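Local coordinates for protein putative DD-carboxypeptidase TP_0574 (Treponema pallidum, PDB 1O75) that binds penicillin and has zinc-stimulated carboxypeptidase activity on synthetic depsipeptides, possibly acting as a D,D-carboxypeptidase that lowers peptidoglycan cross-linking, at residues K77-Q82 with E94-P99; L212-V217 with A231-K236. The protein carries 2 engineered substitutions. One frame throughout, in Å; residues are numbered along the deposited sequence.

Contact 1. Residues K77-Q82 with E94-P99; sequences KVLSKQ and EYETDP
Glu96 O takes two backbone N-H groups from consecutive residues, a nearly straight bond from Leu79 N at 2.8 Å and a weak one from Ser80 N at 3.3 Å. Both residues facing Glu96 make a classic beta bulge in this antiparallel hairpin, and the register slips by one there. Because Leu79 is the extra residue, its CB points toward strand 91-98, and Leu79 CD1 comes to 3.6 Å from Thr97 O. Beyond the bulge, Gln82 and Glu94 form a hydrogen-bonded pair with both backbone bonds made. Their side chains cross obliquely on the same face, and Gln82 NE2 reaches the anti lone pair of Glu94 OE2 at 3.2 Å, amide and carboxylate planes 61° apart. Tyr95 lies on the other face with Lys81 and Val78. Lys81, its CG in the crowded position between N and carbonyl carbon (chi1 67°), runs extended alongside the ring and brings CD to 3.5 Å from Tyr95 CE1; Val78 CG2 approaches Tyr95 CD1 obliquely at 3.7 Å. At the far end one water links Lys77 NZ to Asp98 OD2, while Asp98 OD1 is hydrogen-bonded to Ser100 OG. Lys81 NZ forms a salt bridge with Glu144 and Glu94 OE1 one with Arg401 of the second subunit, so the hairpin sits between strand 143-163 and the partner chain of the crystallised dimer.

Contact 2. Residues L212-V217 with A231-K236; sequences LVVDTV and ASVMLK
Asp215 N donates to Met234 O at 2.7 Å, the shortest hydrogen bond between 212-217 and 231-236 of this antiparallel beta hairpin, and the N-H lies above the carbonyl plane, 26° out of it. Thr216 N adds a weak bond to the same oxygen, so Asp215 and Thr216 together face Met234 in a classic beta bulge. On one side of it Val213 and Lys236 form a hydrogen-bonded pair with both bonds nearly straight and almost along the C=O axes; on the other, Met234 N donates to Thr216 O at 2.8 Å. At the bulge the CB of Asp215 points toward strand 229-237, with CG anti to the backbone N. Its carboxylate is held through water: one molecule donates to both Asp215 OD2 and Leu235 O, and a second lies 2.6 Å from Asp215 OD1 and accepts from Lys236 NZ. Asp215 OD1 and Lys236 NZ are themselves 4.5 Å apart, too far to pair directly. Lys236, extended beyond CG, passes across the bulge, its CG against Val213 CG2 and its CD 3.9 Å from Asp215 CG.

On the opposite face Leu212 and Leu235 cross at about a right angle, CD1 to CD1 at 3.7 Å. Both also touch Leu243, in a loop, and Tyr251 of helix 245-252, whereas Val214 and Leu235 meet Val325 of strand 325-331, which belongs to another sheet of this E-set domain. Met234 shares its face with Thr216, the two side chains lying side by side. Bends at chi2 (-78°) and chi3 (-74°) lead its end away from the hairpin, and Met234 touches the bound sulfated sugar. Nearer the backbone, Thr216 OG1 rests 3.5 Å from Met234 CB.

How the contacts relate
Contact 1 and contact 2 are separate hairpins that follow each other along the chain, one within Tp47 domain a and the other within domain C. They lie on opposite sides of the chain's centre, with centres 41 Å apart and nearest atoms about 28 Å apart, so they do not touch. Each carries a classic bulge in its first strand. Both lie near bound xenon, about 4 Å from the side chain of Lys81 in contact 1 and about 5 Å from that of Ala231 in contact 2. Contact 2 also meets a 2,3-di-O-sulfo-glucopyranose, about 3 Å from the side chain of Met234. Both hairpins come within reach of the second subunit of the crystallised dimer.

Contact 1. Residues K77-Q82 with E94-P99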
loop_
_atom_site.group_PDB
_atom_site.type_symbol
_atom_site.label_atom_id
_atom_site.label_comp_id
_atom_site.label_asym_id
_atom_site.label_seq_id
_atom_site.Cartn_x
_atom_site.Cartn_y
_atom_site.Cartn_z
ATOM N N LYS B 77 19.536 23.869 -8.636
ATOM C CA LYS B 77 20.889 23.437 -8.305
ATOM C C LYS B 77 21.016 22.978 -6.865
ATOM O O LYS B 77 20.579 23.656 -5.930
ATOM C CB LYS B 77 21.907 24.557 -8.557
ATOM C CG LYS B 77 23.348 24.084 -8.339
ATOM C CD LYS B 77 24.298 25.268 -8.286
ATOM C CE LYS B 77 25.710 24.850 -7.921
ATOM N NZ LYS B 77 26.553 26.074 -7.683
ATOM N N VAL B 78 21.607 21.801 -6.698
ATOM C CA VAL B 78 21.824 21.239 -5.361
ATOM C C VAL B 78 23.102 21.829 -4.739
ATOM O O VAL B 78 24.153 21.817 -5.375
ATOM C CB VAL B 78 21.997 19.710 -5.437
ATOM C CG1 VAL B 78 22.492 19.179 -4.109
ATOM C CG2 VAL B 78 20.653 19.053 -5.816
ATOM N N LEU B 79 22.981 22.324 -3.508
ATOM C CA LEU B 79 24.080 22.905 -2.742
ATOM C C LEU B 79 24.575 21.890 -1.715
ATOM O O LEU B 79 25.751 21.887 -1.334
ATOM C CB LEU B 79 23.620 24.177 -2.027
ATOM C CG LEU B 79 23.245 25.322 -2.969
ATOM C CD1 LEU B 79 22.710 26.476 -2.161
ATOM C CD2 LEU B 79 24.475 25.751 -3.783
ATOM N N SER B 80 23.677 21.035 -1.235
ATOM C CA SER B 80 24.101 19.995 -0.295
ATOM C C SER B 80 23.035 18.936 -0.187
ATOM O O SER B 80 21.868 19.191 -0.485
ATOM C CB SER B 80 24.375 20.569 1.100
ATOM O OG SER B 80 23.177 20.817 1.803
ATOM N N LYS B 81 23.434 17.736 0.198
ATOM C CA LYS B 81 22.449 16.693 0.378
ATOM C C LYS B 81 22.948 15.671 1.382
ATOM O O LYS B 81 24.161 15.536 1.597
ATOM C CB LYS B 81 22.057 16.059 -0.953
ATOM C CG LYS B 81 23.090 15.264 -1.690
ATOM C CD LYS B 81 22.347 14.526 -2.795
ATOM C CE LYS B 81 23.211 13.572 -3.572
ATOM N NZ LYS B 81 22.407 12.895 -4.637
ATOM N N GLN B 82 21.992 14.991 2.018
ATOM C CA GLN B 82 22.264 14.021 3.060
ATOM C C GLN B 82 21.364 12.802 2.834
ATOM O O GLN B 82 20.191 12.940 2.458
ATOM C CB GLN B 82 21.977 14.677 4.423
ATOM C CG GLN B 82 20.610 15.411 4.439
ATOM C CD GLN B 82 20.405 16.383 5.619
ATOM O OE1 GLN B 82 21.097 17.408 5.739
ATOM N NE2 GLN B 82 19.436 16.067 6.480
ATOM N N GLU B 94 17.812 14.208 1.257
ATOM C CA GLU B 94 17.231 15.460 1.718
ATOM C C GLU B 94 18.227 16.495 1.180
ATOM O O GLU B 94 19.436 16.305 1.268
ATOM C CB GLU B 94 17.111 15.456 3.228
ATOM C CG GLU B 94 15.833 14.710 3.619
ATOM C CD GLU B 94 15.867 14.172 5.007
ATOM O OE1 GLU B 94 14.834 13.609 5.440
ATOM O OE2 GLU B 94 16.925 14.312 5.658
ATOM N N TYR B 95 17.700 17.575 0.621
ATOM C CA TYR B 95 18.510 18.566 -0.063
ATOM C C TYR B 95 18.436 20.007 0.378
ATOM O O TYR B 95 17.522 20.433 1.079
ATOM C CB TYR B 95 18.112 18.605 -1.539
ATOM C CG TYR B 95 18.142 17.317 -2.308
ATOM C CD1 TYR B 95 19.239 16.996 -3.091
ATOM C CD2 TYR B 95 17.037 16.450 -2.331
ATOM C CE1 TYR B 95 19.252 15.863 -3.891
ATOM C CE2 TYR B 95 17.043 15.295 -3.135
ATOM C CZ TYR B 95 18.154 15.015 -3.911
ATOM O OH TYR B 95 18.223 13.894 -4.709
ATOM N N GLU B 96 19.420 20.754 -0.125
ATOM C CA GLU B 96 19.518 22.195 0.048
ATOM C C GLU B 96 19.783 22.620 -1.395
ATOM O O GLU B 96 20.619 22.016 -2.091
ATOM C CB GLU B 96 20.683 22.566 0.957
ATOM C CG GLU B 96 20.630 24.001 1.433
ATOM C CD GLU B 96 21.796 24.361 2.339
ATOM O OE1 GLU B 96 22.079 23.579 3.279
ATOM O OE2 GLU B 96 22.419 25.428 2.111
ATOM N N THR B 97 19.050 23.614 -1.884
ATOM C CA THR B 97 19.245 24.025 -3.269
ATOM C C THR B 97 19.358 25.531 -3.413
ATOM O O THR B 97 19.098 26.266 -2.491
ATOM C CB THR B 97 18.060 23.608 -4.145
ATOM O OG1 THR B 97 16.937 24.442 -3.819
ATOM C CG2 THR B 97 17.694 22.142 -3.894
ATOM N N ASP B 98 19.725 25.961 -4.609
ATOM C CA ASP B 98 19.826 27.388 -4.913
ATOM C C ASP B 98 18.695 27.618 -5.914
ATOM O O ASP B 98 18.810 27.235 -7.076
ATOM C CB ASP B 98 21.176 27.681 -5.575
ATOM C CG ASP B 98 21.370 29.163 -5.894
ATOM O OD1 ASP B 98 20.371 29.921 -5.851
ATOM O OD2 ASP B 98 22.525 29.553 -6.195
ATOM N N PRO B 99 17.587 28.229 -5.478
ATOM C CA PRO B 99 16.473 28.460 -6.406
ATOM C C PRO B 99 16.787 29.307 -7.646
ATOM O O PRO B 99 16.080 29.212 -8.653
ATOM C CB PRO B 99 15.418 29.125 -5.527
ATOM C CG PRO B 99 15.739 28.624 -4.151
ATOM C CD PRO B 99 17.240 28.685 -4.121
HETATM O O HOH W 1 24.987 28.154 -6.545
#

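Contact 2. Residues L212-V217 with A231-K236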
loop_
_atom_site.group_PDB
_atom_site.type_symbol
_atom_site.label_atom_id
_atom_site.label_comp_id
_atom_site.label_asym_id
_atom_site.label_seq_id
_atom_site.Cartn_x
_atom_site.Cartn_y
_atom_site.Cartn_z
ATOM N N LEU B 212 -5.126 -8.296 -20.495
ATOM C CA LEU B 212 -5.655 -8.075 -19.156
ATOM C C LEU B 212 -7.145 -7.763 -19.206
ATOM O O LEU B 212 -7.649 -7.248 -20.203
ATOM C CB LEU B 212 -4.977 -6.874 -18.493
ATOM C CG LEU B 212 -3.454 -6.790 -18.399
ATOM C CD1 LEU B 212 -3.083 -5.854 -17.277
ATOM C CD2 LEU B 212 -2.879 -8.145 -18.171
ATOM N N VAL B 213 -7.829 -8.061 -18.108
ATOM C CA VAL B 213 -9.240 -7.780 -17.943
ATOM C C VAL B 213 -9.393 -7.242 -16.518
ATOM O O VAL B 213 -8.447 -7.301 -15.706
ATOM C CB VAL B 213 -10.117 -9.052 -18.105
ATOM C CG1 VAL B 213 -10.030 -9.555 -19.540
ATOM C CG2 VAL B 213 -9.683 -10.132 -17.122
ATOM N N VAL B 214 -10.577 -6.733 -16.212
ATOM C CA VAL B 214 -10.851 -6.190 -14.895
ATOM C C VAL B 214 -10.948 -7.301 -13.858
ATOM O O VAL B 214 -11.580 -8.322 -14.102
ATOM C CB VAL B 214 -12.209 -5.426 -14.883
ATOM C CG1 VAL B 214 -12.571 -5.030 -13.441
ATOM C CG2 VAL B 214 -12.127 -4.207 -15.789
ATOM N N ASP B 215 -10.322 -7.112 -12.699
ATOM C CA ASP B 215 -10.441 -8.103 -11.628
ATOM C C ASP B 215 -11.571 -7.527 -10.762
ATOM O O ASP B 215 -12.632 -8.137 -10.605
ATOM C CB ASP B 215 -9.121 -8.209 -10.854
ATOM C CG ASP B 215 -9.179 -9.226 -9.721
ATOM O OD1 ASP B 215 -10.254 -9.815 -9.493
ATOM O OD2 ASP B 215 -8.139 -9.434 -9.062
ATOM N N THR B 216 -11.348 -6.336 -10.223
ATOM C CA THR B 216 -12.358 -5.628 -9.423
ATOM C C THR B 216 -12.151 -4.131 -9.627
ATOM O O THR B 216 -11.089 -3.700 -10.112
ATOM C CB THR B 216 -12.231 -5.880 -7.910
ATOM O OG1 THR B 216 -10.942 -5.436 -7.460
ATOM C CG2 THR B 216 -12.426 -7.358 -7.582
ATOM N N VAL B 217 -13.158 -3.341 -9.257
ATOM C CA VAL B 217 -13.085 -1.888 -9.382
ATOM C C VAL B 217 -13.510 -1.261 -8.074
ATOM O O VAL B 217 -14.591 -1.572 -7.569
ATOM C CB VAL B 217 -14.051 -1.338 -10.441
ATOM C CG1 VAL B 217 -13.934 0.183 -10.485
ATOM C CG2 VAL B 217 -13.760 -1.942 -11.796
ATOM N N ALA B 231 -11.730 6.054 -9.571
ATOM C CA ALA B 231 -11.963 4.619 -9.674
ATOM C C ALA B 231 -10.615 3.932 -9.686
ATOM O O ALA B 231 -9.686 4.390 -10.360
ATOM C CB ALA B 231 -12.733 4.282 -10.968
ATOM N N SER B 232 -10.507 2.855 -8.918
ATOM C CA SER B 232 -9.287 2.076 -8.832
ATOM C C SER B 232 -9.560 0.760 -9.526
ATOM O O SER B 232 -10.298 -0.081 -9.006
ATOM C CB SER B 232 -8.925 1.802 -7.370
ATOM O OG SER B 232 -8.409 2.976 -6.783
ATOM N N VAL B 233 -8.970 0.576 -10.694
ATOM C CA VAL B 233 -9.201 -0.650 -11.419
ATOM C C VAL B 233 -8.117 -1.685 -11.098
ATOM O O VAL B 233 -6.945 -1.467 -11.404
ATOM C CB VAL B 233 -9.231 -0.365 -12.948
ATOM C CG1 VAL B 233 -9.547 -1.641 -13.724
ATOM C CG2 VAL B 233 -10.259 0.730 -13.262
ATOM N N MET B 234 -8.492 -2.784 -10.448
ATOM C CA MET B 234 -7.528 -3.852 -10.174
ATOM C C MET B 234 -7.583 -4.759 -11.399
ATOM O O MET B 234 -8.667 -5.081 -11.892
ATOM C CB MET B 234 -7.913 -4.619 -8.917
ATOM C CG MET B 234 -7.757 -3.798 -7.642
ATOM S SD MET B 234 -6.031 -3.720 -7.133
ATOM C CE MET B 234 -5.844 -5.441 -6.495
ATOM N N LEU B 235 -6.422 -5.182 -11.885
ATOM C CA LEU B 235 -6.343 -6.000 -13.103
ATOM C C LEU B 235 -5.917 -7.458 -12.914
ATOM O O LEU B 235 -5.256 -7.800 -11.927
ATOM C CB LEU B 235 -5.362 -5.329 -14.067
ATOM C CG LEU B 235 -5.693 -3.868 -14.413
ATOM C CD1 LEU B 235 -4.504 -3.230 -15.093
ATOM C CD2 LEU B 235 -6.909 -3.803 -15.349
ATOM N N LYS B 236 -6.318 -8.319 -13.850
ATOM C CA LYS B 236 -5.898 -9.721 -13.832
ATOM C C LYS B 236 -5.769 -10.164 -15.286
ATOM O O LYS B 236 -6.140 -9.425 -16.209
ATOM C CB LYS B 236 -6.883 -10.616 -13.055
ATOM C CG LYS B 236 -8.257 -10.786 -13.695
ATOM C CD LYS B 236 -9.176 -11.641 -12.803
ATOM C CE LYS B 236 -10.492 -11.975 -13.518
ATOM N NZ LYS B 236 -11.382 -12.776 -12.641
HETATM O O HOH W 2 -5.897 -7.753 -9.098
HETATM O O HOH W 3 -12.334 -11.010 -10.456
#